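Local coordinates for putative NADPH-dependent oxidoreductase (PDB 3DB2), which probably works as an NADPH-dependent oxidoreductase, with a Rossmann-fold nucleotide-binding domain joined to a GFO/IDH/MocA-type C-terminal domain, at residues Val19-Tyr24 with Lys48-Ala53; Ser27-Leu32 with Val310-Arg315; Asp265-His270 with Val300-Val305. One frame throughout, in Å; residues are numbered along the deposited sequence.

Interaction 1: Val19-Tyr24 with Lys48-Ala53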
ATOM      1  N   VAL C  19     -29.220 -11.687   4.690  1.00 18.82           N
ATOM      2  CA  VAL C  19     -28.518 -11.273   3.465  1.00 20.62           C
ATOM      3  C   VAL C  19     -28.234 -12.502   2.613  1.00 23.12           C
ATOM      4  O   VAL C  19     -28.461 -12.408   1.403  1.00 21.90           O
ATOM      5  CB  VAL C  19     -27.229 -10.523   3.797  1.00 22.83           C
ATOM      6  CG1 VAL C  19     -26.347 -10.236   2.583  1.00 30.04           C
ATOM      7  CG2 VAL C  19     -27.614  -9.206   4.466  1.00 28.85           C
HETATM    8  N   MSE C  20     -27.785 -13.587   3.258  1.00 19.36           N
HETATM    9  CA  MSE C  20     -27.487 -14.803   2.494  1.00 21.97           C
HETATM   10  C   MSE C  20     -28.755 -15.315   1.828  1.00 22.32           C
HETATM   11  O   MSE C  20     -28.755 -15.543   0.615  1.00 18.98           O
HETATM   12  CB  MSE C  20     -26.835 -15.880   3.357  1.00 22.59           C
HETATM   13  CG  MSE C  20     -25.374 -15.674   3.755  1.00 22.17           C
HETATM   14 SE   MSE C  20     -24.172 -15.270   2.253  0.75 22.58          SE
HETATM   15  CE  MSE C  20     -24.311 -16.996   1.378  1.00 21.74           C
ATOM     16  N   ALA C  21     -29.831 -15.484   2.605  1.00 20.13           N
ATOM     17  CA  ALA C  21     -31.052 -16.063   2.053  1.00 17.70           C
ATOM     18  C   ALA C  21     -31.677 -15.186   0.978  1.00 13.59           C
ATOM     19  O   ALA C  21     -32.247 -15.676   0.005  1.00 23.41           O
ATOM     20  CB  ALA C  21     -32.042 -16.330   3.193  1.00 22.44           C
ATOM     21  N   ASP C  22     -31.598 -13.876   1.125  1.00 17.31           N
ATOM     22  CA  ASP C  22     -32.062 -12.970   0.087  1.00 16.16           C
ATOM     23  C   ASP C  22     -31.412 -13.318  -1.248  1.00 17.97           C
ATOM     24  O   ASP C  22     -31.977 -13.284  -2.335  1.00 24.30           O
ATOM     25  CB  ASP C  22     -31.743 -11.531   0.489  1.00 21.52           C
ATOM     26  CG  ASP C  22     -32.740 -10.982   1.488  1.00 34.19           C
ATOM     27  OD1 ASP C  22     -33.702 -11.700   1.833  1.00 28.56           O
ATOM     28  OD2 ASP C  22     -32.532  -9.834   1.939  1.00 37.71           O
ATOM     29  N   ALA C  23     -30.146 -13.726  -1.216  1.00 21.45           N
ATOM     30  CA  ALA C  23     -29.526 -14.153  -2.478  1.00 18.35           C
ATOM     31  C   ALA C  23     -29.816 -15.596  -2.835  1.00 19.12           C
ATOM     32  O   ALA C  23     -30.234 -15.884  -3.972  1.00 24.88           O
ATOM     33  CB  ALA C  23     -28.033 -13.884  -2.338  1.00 19.48           C
ATOM     34  N   TYR C  24     -29.594 -16.549  -1.923  1.00 22.10           N
ATOM     35  CA  TYR C  24     -29.573 -17.956  -2.344  1.00 18.23           C
ATOM     36  C   TYR C  24     -30.983 -18.469  -2.610  1.00 23.33           C
ATOM     37  O   TYR C  24     -31.134 -19.454  -3.348  1.00 28.54           O
ATOM     38  CB  TYR C  24     -28.813 -18.871  -1.388  1.00 21.69           C
ATOM     39  CG  TYR C  24     -29.250 -19.083   0.026  1.00 21.46           C
ATOM     40  CD1 TYR C  24     -30.386 -19.836   0.322  1.00 23.95           C
ATOM     41  CD2 TYR C  24     -28.545 -18.540   1.086  1.00 20.29           C
ATOM     42  CE1 TYR C  24     -30.808 -20.041   1.620  1.00 21.86           C
ATOM     43  CE2 TYR C  24     -28.955 -18.734   2.402  1.00 21.69           C
ATOM     44  CZ  TYR C  24     -30.091 -19.493   2.645  1.00 23.68           C
ATOM     45  OH  TYR C  24     -30.527 -19.707   3.935  1.00 20.91           O
ATOM     46  N   LYS C  48     -40.882 -17.184   8.766  1.00 29.21           N
ATOM     47  CA  LYS C  48     -42.022 -16.512   8.108  1.00 34.56           C
ATOM     48  C   LYS C  48     -41.542 -15.782   6.864  1.00 33.19           C
ATOM     49  O   LYS C  48     -42.074 -15.915   5.764  1.00 39.21           O
ATOM     50  CB  LYS C  48     -42.670 -15.601   9.145  1.00 31.51           C
ATOM     51  CG  LYS C  48     -43.914 -14.871   8.673  1.00 38.78           C
ATOM     52  CD  LYS C  48     -44.510 -13.991   9.770  1.00 42.98           C
ATOM     53  N   ARG C  49     -40.485 -14.990   7.034  1.00 34.12           N
ATOM     54  CA  ARG C  49     -39.859 -14.257   5.938  1.00 28.32           C
ATOM     55  C   ARG C  49     -39.591 -15.138   4.735  1.00 33.61           C
ATOM     56  O   ARG C  49     -39.929 -14.823   3.600  1.00 41.54           O
ATOM     57  CB  ARG C  49     -38.530 -13.671   6.428  1.00 32.18           C
ATOM     58  CG  ARG C  49     -37.745 -12.985   5.325  1.00 41.27           C
ATOM     59  CD  ARG C  49     -38.264 -11.605   4.980  1.00 46.74           C
ATOM     60  NE  ARG C  49     -37.159 -10.653   4.975  1.00 52.24           N
ATOM     61  CZ  ARG C  49     -36.318 -10.484   3.961  1.00 55.07           C
ATOM     62  NH1 ARG C  49     -36.430 -11.189   2.839  1.00 53.02           N
ATOM     63  NH2 ARG C  49     -35.351  -9.579   4.095  1.00 63.53           N
ATOM     64  N   TYR C  50     -38.934 -16.284   4.954  1.00 34.71           N
ATOM     65  CA  TYR C  50     -38.543 -17.123   3.820  1.00 29.32           C
ATOM     66  C   TYR C  50     -39.484 -18.295   3.708  1.00 31.75           C
ATOM     67  O   TYR C  50     -39.416 -19.161   2.836  1.00 33.71           O
ATOM     68  CB  TYR C  50     -37.062 -17.511   4.010  1.00 33.31           C
ATOM     69  CG  TYR C  50     -36.199 -16.261   4.061  1.00 27.23           C
ATOM     70  CD1 TYR C  50     -35.926 -15.561   2.879  1.00 28.35           C
ATOM     71  CD2 TYR C  50     -35.658 -15.770   5.226  1.00 24.82           C
ATOM     72  CE1 TYR C  50     -35.147 -14.422   2.886  1.00 23.56           C
ATOM     73  CE2 TYR C  50     -34.877 -14.631   5.242  1.00 27.02           C
ATOM     74  CZ  TYR C  50     -34.630 -13.954   4.054  1.00 24.93           C
ATOM     75  OH  TYR C  50     -33.849 -12.824   4.064  1.00 33.81           O
ATOM     76  N   ASN C  51     -40.482 -18.376   4.606  1.00 40.57           N
ATOM     77  CA  ASN C  51     -41.431 -19.484   4.519  1.00 38.49           C
ATOM     78  C   ASN C  51     -40.822 -20.881   4.519  1.00 35.69           C
ATOM     79  O   ASN C  51     -40.970 -21.725   3.632  1.00 35.33           O
ATOM     80  CB  ASN C  51     -42.287 -19.371   3.247  1.00 43.97           C
ATOM     81  CG  ASN C  51     -43.697 -19.790   3.694  1.00 50.98           C
ATOM     82  OD1 ASN C  51     -44.226 -19.134   4.597  1.00 58.25           O
ATOM     83  ND2 ASN C  51     -44.210 -20.843   3.081  1.00 46.07           N
ATOM     84  N   CYS C  52     -40.082 -21.199   5.569  1.00 29.69           N
ATOM     85  CA  CYS C  52     -39.614 -22.585   5.730  1.00 30.97           C
ATOM     86  C   CYS C  52     -40.086 -23.045   7.107  1.00 34.83           C
ATOM     87  O   CYS C  52     -40.854 -22.274   7.711  1.00 38.28           O
ATOM     88  CB  CYS C  52     -38.108 -22.624   5.573  1.00 28.97           C
ATOM     89  SG  CYS C  52     -37.213 -21.428   6.597  1.00 29.56           S
ATOM     90  N   ALA C  53     -39.641 -24.210   7.562  1.00 30.95           N
ATOM     91  CA  ALA C  53     -39.859 -24.656   8.918  1.00 28.76           C
ATOM     92  C   ALA C  53     -38.848 -23.998   9.856  1.00 27.95           C
ATOM     93  O   ALA C  53     -37.851 -23.384   9.497  1.00 31.40           O
ATOM     94  CB  ALA C  53     -39.777 -26.177   9.058  1.00 35.18           C
TER

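Interaction 2: Ser27-Leu32 with Val310-Arg315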
ATOM      1  N   SER C  27     -32.192 -19.150  -6.155  1.00 25.09           N
ATOM      2  CA  SER C  27     -31.675 -20.286  -6.901  1.00 27.59           C
ATOM      3  C   SER C  27     -32.676 -21.437  -7.084  1.00 29.15           C
ATOM      4  O   SER C  27     -33.283 -21.890  -6.109  1.00 32.20           O
ATOM      5  CB  SER C  27     -30.450 -20.866  -6.194  1.00 24.84           C
ATOM      6  OG  SER C  27     -29.786 -21.805  -7.025  1.00 24.80           O
ATOM      7  N   GLU C  28     -32.768 -21.904  -8.307  1.00 29.91           N
ATOM      8  CA  GLU C  28     -33.465 -23.117  -8.720  1.00 30.23           C
ATOM      9  C   GLU C  28     -32.763 -24.377  -8.254  1.00 31.25           C
ATOM     10  O   GLU C  28     -33.293 -25.486  -8.322  1.00 34.63           O
ATOM     11  CB  GLU C  28     -33.569 -23.135 -10.251  1.00 38.10           C
ATOM     12  CG  GLU C  28     -34.328 -21.939 -10.811  1.00 53.12           C
ATOM     13  CD  GLU C  28     -35.737 -21.842 -10.257  1.00 60.96           C
ATOM     14  OE1 GLU C  28     -35.902 -21.651  -9.033  1.00 65.93           O
ATOM     15  OE2 GLU C  28     -36.690 -21.964 -11.057  1.00 68.84           O
ATOM     16  N   LYS C  29     -31.522 -24.242  -7.780  1.00 27.87           N
ATOM     17  CA  LYS C  29     -30.718 -25.372  -7.340  1.00 24.26           C
ATOM     18  C   LYS C  29     -30.918 -25.677  -5.862  1.00 22.79           C
ATOM     19  O   LYS C  29     -30.469 -26.721  -5.406  1.00 31.65           O
ATOM     20  CB  LYS C  29     -29.229 -25.100  -7.651  1.00 27.18           C
ATOM     21  CG  LYS C  29     -29.023 -24.999  -9.164  1.00 35.35           C
ATOM     22  CD  LYS C  29     -27.661 -24.503  -9.579  1.00 44.41           C
ATOM     23  CE  LYS C  29     -27.056 -25.310 -10.721  1.00 49.78           C
ATOM     24  NZ  LYS C  29     -25.625 -24.929 -10.928  1.00 45.75           N
ATOM     25  N   LEU C  30     -31.587 -24.776  -5.143  1.00 22.81           N
ATOM     26  CA  LEU C  30     -31.715 -24.830  -3.705  1.00 22.23           C
ATOM     27  C   LEU C  30     -33.182 -24.745  -3.276  1.00 29.31           C
ATOM     28  O   LEU C  30     -33.961 -24.102  -3.966  1.00 25.88           O
ATOM     29  CB  LEU C  30     -30.978 -23.661  -3.046  1.00 23.63           C
ATOM     30  CG  LEU C  30     -29.534 -23.412  -3.464  1.00 25.15           C
ATOM     31  CD1 LEU C  30     -28.977 -22.105  -2.937  1.00 26.13           C
ATOM     32  CD2 LEU C  30     -28.652 -24.559  -2.961  1.00 23.41           C
ATOM     33  N   LYS C  31     -33.465 -25.373  -2.145  1.00 26.71           N
ATOM     34  CA  LYS C  31     -34.743 -25.315  -1.441  1.00 25.81           C
ATOM     35  C   LYS C  31     -34.512 -25.119   0.053  1.00 20.89           C
ATOM     36  O   LYS C  31     -33.980 -25.999   0.732  1.00 17.96           O
ATOM     37  CB  LYS C  31     -35.561 -26.588  -1.687  1.00 22.40           C
ATOM     38  CG  LYS C  31     -36.696 -26.852  -0.740  1.00 32.47           C
ATOM     39  CD  LYS C  31     -36.876 -28.315  -0.386  1.00 42.18           C
ATOM     40  N   LEU C  32     -34.868 -23.957   0.589  1.00 20.25           N
ATOM     41  CA  LEU C  32     -34.796 -23.763   2.034  1.00 17.73           C
ATOM     42  C   LEU C  32     -35.940 -24.520   2.717  1.00 24.24           C
ATOM     43  O   LEU C  32     -37.099 -24.157   2.516  1.00 30.22           O
ATOM     44  CB  LEU C  32     -34.834 -22.297   2.371  1.00 23.03           C
ATOM     45  CG  LEU C  32     -34.636 -21.700   3.752  1.00 23.25           C
ATOM     46  CD1 LEU C  32     -33.551 -22.315   4.606  1.00 24.30           C
ATOM     47  CD2 LEU C  32     -34.296 -20.209   3.604  1.00 31.21           C
ATOM     48  N   VAL C 310     -21.892 -25.424  -3.759  1.00 17.71           N
ATOM     49  CA  VAL C 310     -21.916 -26.593  -2.859  1.00 18.03           C
ATOM     50  C   VAL C 310     -22.953 -27.600  -3.382  1.00 21.14           C
ATOM     51  O   VAL C 310     -22.699 -28.799  -3.425  1.00 21.52           O
ATOM     52  CB  VAL C 310     -22.185 -26.227  -1.402  1.00 21.90           C
ATOM     53  CG1 VAL C 310     -22.096 -27.463  -0.500  1.00 24.61           C
ATOM     54  CG2 VAL C 310     -21.186 -25.187  -0.910  1.00 21.46           C
ATOM     55  N   ALA C 311     -24.112 -27.090  -3.774  1.00 16.94           N
ATOM     56  CA  ALA C 311     -25.187 -27.868  -4.346  1.00 20.97           C
ATOM     57  C   ALA C 311     -24.718 -28.582  -5.614  1.00 21.09           C
ATOM     58  O   ALA C 311     -25.036 -29.758  -5.771  1.00 24.20           O
ATOM     59  CB  ALA C 311     -26.392 -27.023  -4.725  1.00 19.05           C
ATOM     60  N   ASP C 312     -23.974 -27.853  -6.446  1.00 23.52           N
ATOM     61  CA  ASP C 312     -23.430 -28.474  -7.662  1.00 24.61           C
ATOM     62  C   ASP C 312     -22.520 -29.637  -7.306  1.00 24.45           C
ATOM     63  O   ASP C 312     -22.603 -30.710  -7.921  1.00 23.86           O
ATOM     64  CB  ASP C 312     -22.672 -27.458  -8.505  1.00 27.48           C
ATOM     65  CG  ASP C 312     -23.603 -26.597  -9.337  1.00 29.59           C
ATOM     66  OD1 ASP C 312     -24.827 -26.743  -9.222  1.00 30.74           O
ATOM     67  OD2 ASP C 312     -23.117 -25.753 -10.118  1.00 34.05           O
ATOM     68  N   VAL C 313     -21.617 -29.463  -6.327  1.00 21.93           N
ATOM     69  CA  VAL C 313     -20.781 -30.596  -5.947  1.00 17.05           C
ATOM     70  C   VAL C 313     -21.507 -31.682  -5.163  1.00 21.41           C
ATOM     71  O   VAL C 313     -21.086 -32.844  -5.150  1.00 25.06           O
ATOM     72  CB  VAL C 313     -19.530 -30.123  -5.169  1.00 26.39           C
ATOM     73  CG1 VAL C 313     -18.777 -29.165  -6.089  1.00 24.33           C
ATOM     74  CG2 VAL C 313     -19.909 -29.521  -3.841  1.00 23.93           C
ATOM     75  N   ILE C 314     -22.611 -31.378  -4.493  1.00 22.90           N
ATOM     76  CA  ILE C 314     -23.361 -32.482  -3.864  1.00 24.96           C
ATOM     77  C   ILE C 314     -24.036 -33.314  -4.947  1.00 25.32           C
ATOM     78  O   ILE C 314     -24.002 -34.538  -4.867  1.00 27.89           O
ATOM     79  CB  ILE C 314     -24.395 -31.992  -2.846  1.00 21.99           C
ATOM     80  CG1 ILE C 314     -23.799 -31.548  -1.495  1.00 23.15           C
ATOM     81  CG2 ILE C 314     -25.492 -33.000  -2.519  1.00 28.53           C
ATOM     82  CD1 ILE C 314     -24.740 -30.565  -0.791  1.00 22.90           C
ATOM     83  N   ARG C 315     -24.610 -32.678  -5.966  1.00 25.64           N
ATOM     84  CA  ARG C 315     -25.360 -33.401  -6.981  1.00 24.85           C
ATOM     85  C   ARG C 315     -24.447 -34.049  -8.020  1.00 31.80           C
ATOM     86  O   ARG C 315     -24.761 -35.143  -8.505  1.00 35.25           O
ATOM     87  CB  ARG C 315     -26.367 -32.497  -7.682  1.00 22.55           C
ATOM     88  CG  ARG C 315     -27.562 -32.086  -6.830  1.00 27.51           C
ATOM     89  CD  ARG C 315     -28.743 -33.047  -6.990  1.00 26.45           C
ATOM     90  NE  ARG C 315     -29.873 -32.736  -6.130  1.00 24.13           N
ATOM     91  CZ  ARG C 315     -30.021 -33.074  -4.865  1.00 25.33           C
ATOM     92  NH1 ARG C 315     -29.079 -33.776  -4.259  1.00 22.94           N
ATOM     93  NH2 ARG C 315     -31.070 -32.765  -4.108  1.00 28.35           N
TER

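Interaction 3: Asp265-His270 with Val300-Val305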
ATOM      1  N   ASP C 265     -26.282  -9.385  -6.520  1.00 20.37           N
ATOM      2  CA  ASP C 265     -26.320  -9.489  -7.959  1.00 20.07           C
ATOM      3  C   ASP C 265     -25.852  -8.229  -8.698  1.00 18.05           C
ATOM      4  O   ASP C 265     -25.661  -8.306  -9.923  1.00 26.20           O
ATOM      5  CB  ASP C 265     -27.721  -9.806  -8.481  1.00 22.08           C
ATOM      6  CG  ASP C 265     -28.799  -8.838  -8.059  1.00 30.35           C
ATOM      7  OD1 ASP C 265     -28.556  -7.954  -7.211  1.00 30.86           O
ATOM      8  OD2 ASP C 265     -29.925  -9.008  -8.591  1.00 33.50           O
ATOM      9  N   VAL C 266     -25.662  -7.132  -8.005  1.00 20.59           N
ATOM     10  CA  VAL C 266     -25.192  -5.901  -8.628  1.00 21.77           C
ATOM     11  C   VAL C 266     -23.927  -5.311  -8.012  1.00 22.31           C
ATOM     12  O   VAL C 266     -23.472  -4.205  -8.320  1.00 19.47           O
ATOM     13  CB  VAL C 266     -26.307  -4.819  -8.595  1.00 24.17           C
ATOM     14  CG1 VAL C 266     -27.437  -5.171  -9.543  1.00 29.17           C
ATOM     15  CG2 VAL C 266     -26.857  -4.623  -7.189  1.00 33.22           C
ATOM     16  N   THR C 267     -23.299  -6.028  -7.094  1.00 19.10           N
ATOM     17  CA  THR C 267     -22.092  -5.567  -6.421  1.00 19.13           C
ATOM     18  C   THR C 267     -21.005  -5.162  -7.427  1.00 19.12           C
ATOM     19  O   THR C 267     -20.389  -4.111  -7.269  1.00 20.29           O
ATOM     20  CB  THR C 267     -21.499  -6.659  -5.531  1.00 18.72           C
ATOM     21  OG1 THR C 267     -22.473  -6.929  -4.512  1.00 18.04           O
ATOM     22  CG2 THR C 267     -20.246  -6.206  -4.781  1.00 12.99           C
ATOM     23  N   ASP C 268     -20.812  -6.008  -8.442  1.00 19.82           N
ATOM     24  CA  ASP C 268     -19.792  -5.675  -9.442  1.00 21.32           C
ATOM     25  C   ASP C 268     -20.034  -4.360 -10.169  1.00 22.83           C
ATOM     26  O   ASP C 268     -19.099  -3.742 -10.693  1.00 19.26           O
ATOM     27  CB  ASP C 268     -19.723  -6.786 -10.470  1.00 19.38           C
ATOM     28  CG  ASP C 268     -18.865  -7.973 -10.094  1.00 25.67           C
ATOM     29  OD1 ASP C 268     -17.682  -7.767  -9.747  1.00 23.96           O
ATOM     30  OD2 ASP C 268     -19.346  -9.134 -10.133  1.00 21.10           O
ATOM     31  N   GLU C 269     -21.285  -3.912 -10.256  1.00 23.88           N
ATOM     32  CA  GLU C 269     -21.586  -2.682 -10.975  1.00 19.92           C
ATOM     33  C   GLU C 269     -21.131  -1.466 -10.176  1.00 18.93           C
ATOM     34  O   GLU C 269     -20.993  -0.391 -10.761  1.00 23.37           O
ATOM     35  CB  GLU C 269     -23.090  -2.530 -11.255  1.00 22.07           C
ATOM     36  CG  GLU C 269     -23.630  -3.614 -12.166  1.00 25.05           C
ATOM     37  CD  GLU C 269     -25.095  -3.420 -12.531  1.00 32.92           C
ATOM     38  OE1 GLU C 269     -25.556  -2.259 -12.631  1.00 46.33           O
ATOM     39  OE2 GLU C 269     -25.797  -4.432 -12.726  1.00 38.93           O
ATOM     40  N   HIS C 270     -20.899  -1.661  -8.887  1.00 13.96           N
ATOM     41  CA  HIS C 270     -20.402  -0.590  -8.029  1.00 21.61           C
ATOM     42  C   HIS C 270     -18.908  -0.759  -7.750  1.00 19.24           C
ATOM     43  O   HIS C 270     -18.402  -0.572  -6.642  1.00 22.14           O
ATOM     44  CB  HIS C 270     -21.259  -0.538  -6.766  1.00 19.61           C
ATOM     45  CG  HIS C 270     -22.681  -0.292  -7.222  1.00 25.82           C
ATOM     46  ND1 HIS C 270     -23.250   0.956  -7.174  1.00 31.89           N
ATOM     47  CD2 HIS C 270     -23.619  -1.107  -7.751  1.00 26.35           C
ATOM     48  CE1 HIS C 270     -24.490   0.905  -7.642  1.00 30.91           C
ATOM     49  NE2 HIS C 270     -24.748  -0.341  -7.990  1.00 28.23           N
ATOM     50  N   VAL C 300     -21.331 -11.070 -11.327  1.00 20.05           N
ATOM     51  CA  VAL C 300     -21.546 -12.369 -10.732  1.00 17.72           C
ATOM     52  C   VAL C 300     -22.166 -12.139  -9.359  1.00 19.11           C
ATOM     53  O   VAL C 300     -21.601 -11.326  -8.597  1.00 16.57           O
ATOM     54  CB  VAL C 300     -20.223 -13.148 -10.548  1.00 19.51           C
ATOM     55  CG1 VAL C 300     -20.440 -14.505  -9.909  1.00 20.49           C
ATOM     56  CG2 VAL C 300     -19.520 -13.277 -11.881  1.00 20.31           C
ATOM     57  N   ASP C 301     -23.259 -12.833  -9.109  1.00 19.51           N
ATOM     58  CA  ASP C 301     -23.973 -12.840  -7.833  1.00 21.15           C
ATOM     59  C   ASP C 301     -23.142 -13.663  -6.835  1.00 17.81           C
ATOM     60  O   ASP C 301     -23.363 -14.859  -6.658  1.00 19.23           O
ATOM     61  CB  ASP C 301     -25.385 -13.403  -7.949  1.00 20.28           C
ATOM     62  CG  ASP C 301     -26.207 -13.142  -6.695  1.00 23.29           C
ATOM     63  OD1 ASP C 301     -25.589 -13.069  -5.616  1.00 20.07           O
ATOM     64  OD2 ASP C 301     -27.449 -12.986  -6.762  1.00 21.44           O
ATOM     65  N   HIS C 302     -22.180 -12.985  -6.222  1.00 18.22           N
ATOM     66  CA  HIS C 302     -21.130 -13.641  -5.422  1.00 12.20           C
ATOM     67  C   HIS C 302     -21.701 -14.486  -4.300  1.00 18.61           C
ATOM     68  O   HIS C 302     -21.191 -15.568  -3.992  1.00 19.07           O
ATOM     69  CB  HIS C 302     -20.165 -12.578  -4.940  1.00 12.24           C
ATOM     70  CG  HIS C 302     -20.620 -11.492  -4.030  1.00 16.88           C
ATOM     71  ND1 HIS C 302     -20.411 -11.505  -2.661  1.00 19.38           N
ATOM     72  CD2 HIS C 302     -21.286 -10.342  -4.282  1.00 17.52           C
ATOM     73  CE1 HIS C 302     -20.919 -10.412  -2.128  1.00 19.85           C
ATOM     74  NE2 HIS C 302     -21.465  -9.682  -3.094  1.00 16.20           N
ATOM     75  N   LEU C 303     -22.793 -14.024  -3.674  1.00 16.85           N
ATOM     76  CA  LEU C 303     -23.301 -14.784  -2.517  1.00 16.88           C
ATOM     77  C   LEU C 303     -24.121 -15.967  -3.006  1.00 20.13           C
ATOM     78  O   LEU C 303     -24.078 -17.084  -2.495  1.00 20.31           O
ATOM     79  CB  LEU C 303     -24.130 -13.863  -1.610  1.00 19.06           C
ATOM     80  CG  LEU C 303     -23.423 -12.640  -1.046  1.00 14.56           C
ATOM     81  CD1 LEU C 303     -24.372 -11.866  -0.140  1.00 20.21           C
ATOM     82  CD2 LEU C 303     -22.171 -13.061  -0.295  1.00 17.23           C
ATOM     83  N   ARG C 304     -24.910 -15.761  -4.062  1.00 18.13           N
ATOM     84  CA  ARG C 304     -25.703 -16.847  -4.622  1.00 16.85           C
ATOM     85  C   ARG C 304     -24.851 -17.959  -5.207  1.00 19.82           C
ATOM     86  O   ARG C 304     -25.065 -19.140  -4.935  1.00 15.71           O
ATOM     87  CB  ARG C 304     -26.613 -16.301  -5.727  1.00 18.44           C
ATOM     88  CG  ARG C 304     -27.368 -17.372  -6.489  1.00 22.14           C
ATOM     89  CD  ARG C 304     -28.415 -16.732  -7.399  1.00 27.18           C
ATOM     90  NE  ARG C 304     -29.042 -17.725  -8.268  1.00 29.83           N
ATOM     91  CZ  ARG C 304     -29.941 -17.463  -9.204  1.00 30.25           C
ATOM     92  NH1 ARG C 304     -30.365 -16.241  -9.457  1.00 23.46           N
ATOM     93  NH2 ARG C 304     -30.439 -18.453  -9.932  1.00 28.32           N
ATOM     94  N   VAL C 305     -23.853 -17.588  -6.018  1.00 19.92           N
ATOM     95  CA  VAL C 305     -23.059 -18.618  -6.689  1.00 18.28           C
ATOM     96  C   VAL C 305     -22.247 -19.432  -5.690  1.00 19.16           C
ATOM     97  O   VAL C 305     -21.994 -20.610  -5.977  1.00 18.90           O
ATOM     98  CB  VAL C 305     -22.120 -18.086  -7.780  1.00 22.21           C
ATOM     99  CG1 VAL C 305     -22.933 -17.434  -8.882  1.00 21.86           C
ATOM    100  CG2 VAL C 305     -21.078 -17.131  -7.192  1.00 20.22           C
TER
HETATM  101  O   HOH W   1     -22.121  -8.490  -8.566  1.00 21.56           O

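Interaction 1: Val19-Tyr24 with Lys48-Ala53
Tyr-50 reaches from helix 40-50 to helix 15-24, where its ring covers Ala-21 and its hydroxyl meets Asp-22. The methyl CB of Ala-21 lies 3.7 Å from the centroid of the Tyr-50 ring and close to the ring normal. This is a CH-pi contact. Tyr-50 OH donates a short hydrogen bond of 2.5 Å to Asp-22 OD1, coming from well above the carboxylate plane. Arg-49 NH1 meets the same OD1 of Asp-22 at 3.0 Å, on the syn side, and makes a salt bridge. That bond is bent, with an N-H...O angle of 131°. Two donors therefore grip one oxygen. The chain of Arg-49 bends at chi2 and chi3, which brings its guanidinium over the tyrosine hydroxyl. Arg-49 CG lies against the ring face opposite Ala-21. Asp-22 has CG beside its backbone N (chi1 -79°), and this brings OD1 near both donors. Farther out, the ring of Phe-46 also meets Tyr-50. Asn-51, with positive phi, is the C-prime residue of the Schellman motif that ends helix 40-50. Two helices of successive beta-alpha-beta crossovers, side by side on one face of the parallel sheet, are characteristic of the Rossmann fold.

Interaction 2: Ser27-Leu32 with Val310-Arg315
Leu-30 and Ala-311 form the tight, buried part of this contact. Leu-30 CD2 touches the methyl CB of Ala-311 at 3.8 Å. Leu-30 opens strand 30-36, and Ala-311 lies on helix 302-316. Val-8 and Met-69 also pack on Leu-30, while Val-6 touches Ala-311, so the apolar pair belongs to a larger hydrophobic layer between sheet and helix. The CA atoms of Lys-29 and Ala-311 are the nearest CA pair across the two segments, 6.8 Å apart. The more open side is polar; its bonds are short, but both residues are partly exposed. There Lys-29 leaves the turn before the strand with its chain bent at chi3, and this brings NZ to the carboxylate of Asp-312. NZ of Lys-29 is 2.6 Å from OD1 and 2.8 Å from OD2 of Asp-312. Both oxygens use their syn lone pairs, so the ammonium group sits in the fork of the carboxylate. CG of Asp-312 stays beside its own backbone N (chi1 -80°), and this turns the fork to the lysine. Tyr-3 OH is a further hydrogen-bond partner of OD1, and the Tyr-3 side chain also touches Lys-29. In an ST turn, Ser-27 OG accepts from Lys-29 N at 3.1 Å. The same OG is hydrogen-bonded to Glu-308 of the helix. The chemistry implies a two-layer joint: apolar packing inside and, beside Tyr-3, a two-pronged salt bridge in which Asp-312 probably balances the lysine charge.

Interaction 3: Asp265-His270 with Val300-Val305
This is a mainly polar contact between a loop and a helix start. Residues Asp-265 to His-270 lie in the loop between strands 250-256 and 271-278 of the mixed sheet. Val-300 and Asp-301 lead into helix 302-316, which His-302 to Val-305 begin. The backbones come close, with the CA atoms of Asp-265 and Asp-301 only 4.1 Å apart. Asp-268 OD2 accepts from Val-300 N at 3.0 Å through its anti lone pair, and the bond is fairly straight (154°). Gly-130 N also donates to OD2, and Ala-131 N donates to OD1. Water 1 accepts from Asp-268 N at 2.8 Å. It lies 2.9 Å from Val-300 O, to which it can donate, though other acceptors compete for its protons. A second bond joins side chains: His-302 NE2 gives a long hydrogen bond of 3.3 Å to Thr-267 OG1, which lies near the imidazole plane. NE2 is shared with Trp-261 O, and ND1 is bonded to Ser-125 OG. Thr-267 OG1 is bonded in turn to Trp-260 O. Asp-301 is the N-cap. Its CG lies anti to the backbone N (chi1 -168°), which lets OD1 accept from Arg-304 N at 3.2 Å; Ser-264 OG also bonds OD1. Asp-301 OD2 packs against Asp-265 CB at 3.6 Å. With an alanine here in place of Asp-301, the helix start would probably lose its side-chain cap, leaving Arg-304 N and Ser-264 OG without this acceptor. Directional bonds thus fix the junction, and backbone N-H groups probably offset the charge of the buried Asp-268.

How the interactions relate
Interactions 2 and 3 use the same helix, 302-316. Interaction 3 holds its start to a loop of the mixed sheet, and interaction 2 packs a later turn on the parallel sheet. Interaction 1 lies within the Rossmann domain but is tied to that helix, since Val-19, Met-20 and Ala-23 pack on Leu-303. It also touches interaction 2, where Tyr-24 meets Leu-30 and Leu-32. Each of the three is partly buried. Interactions 1 and 2 each combine a buried alanine methyl with a salt bridge between more exposed residues. Interaction 3 lies nearest the chain's centre, yet it relies on aspartate carboxylates that accept from backbone N-H groups, a histidine-threonine bond and a water, with no ion pair across its segments.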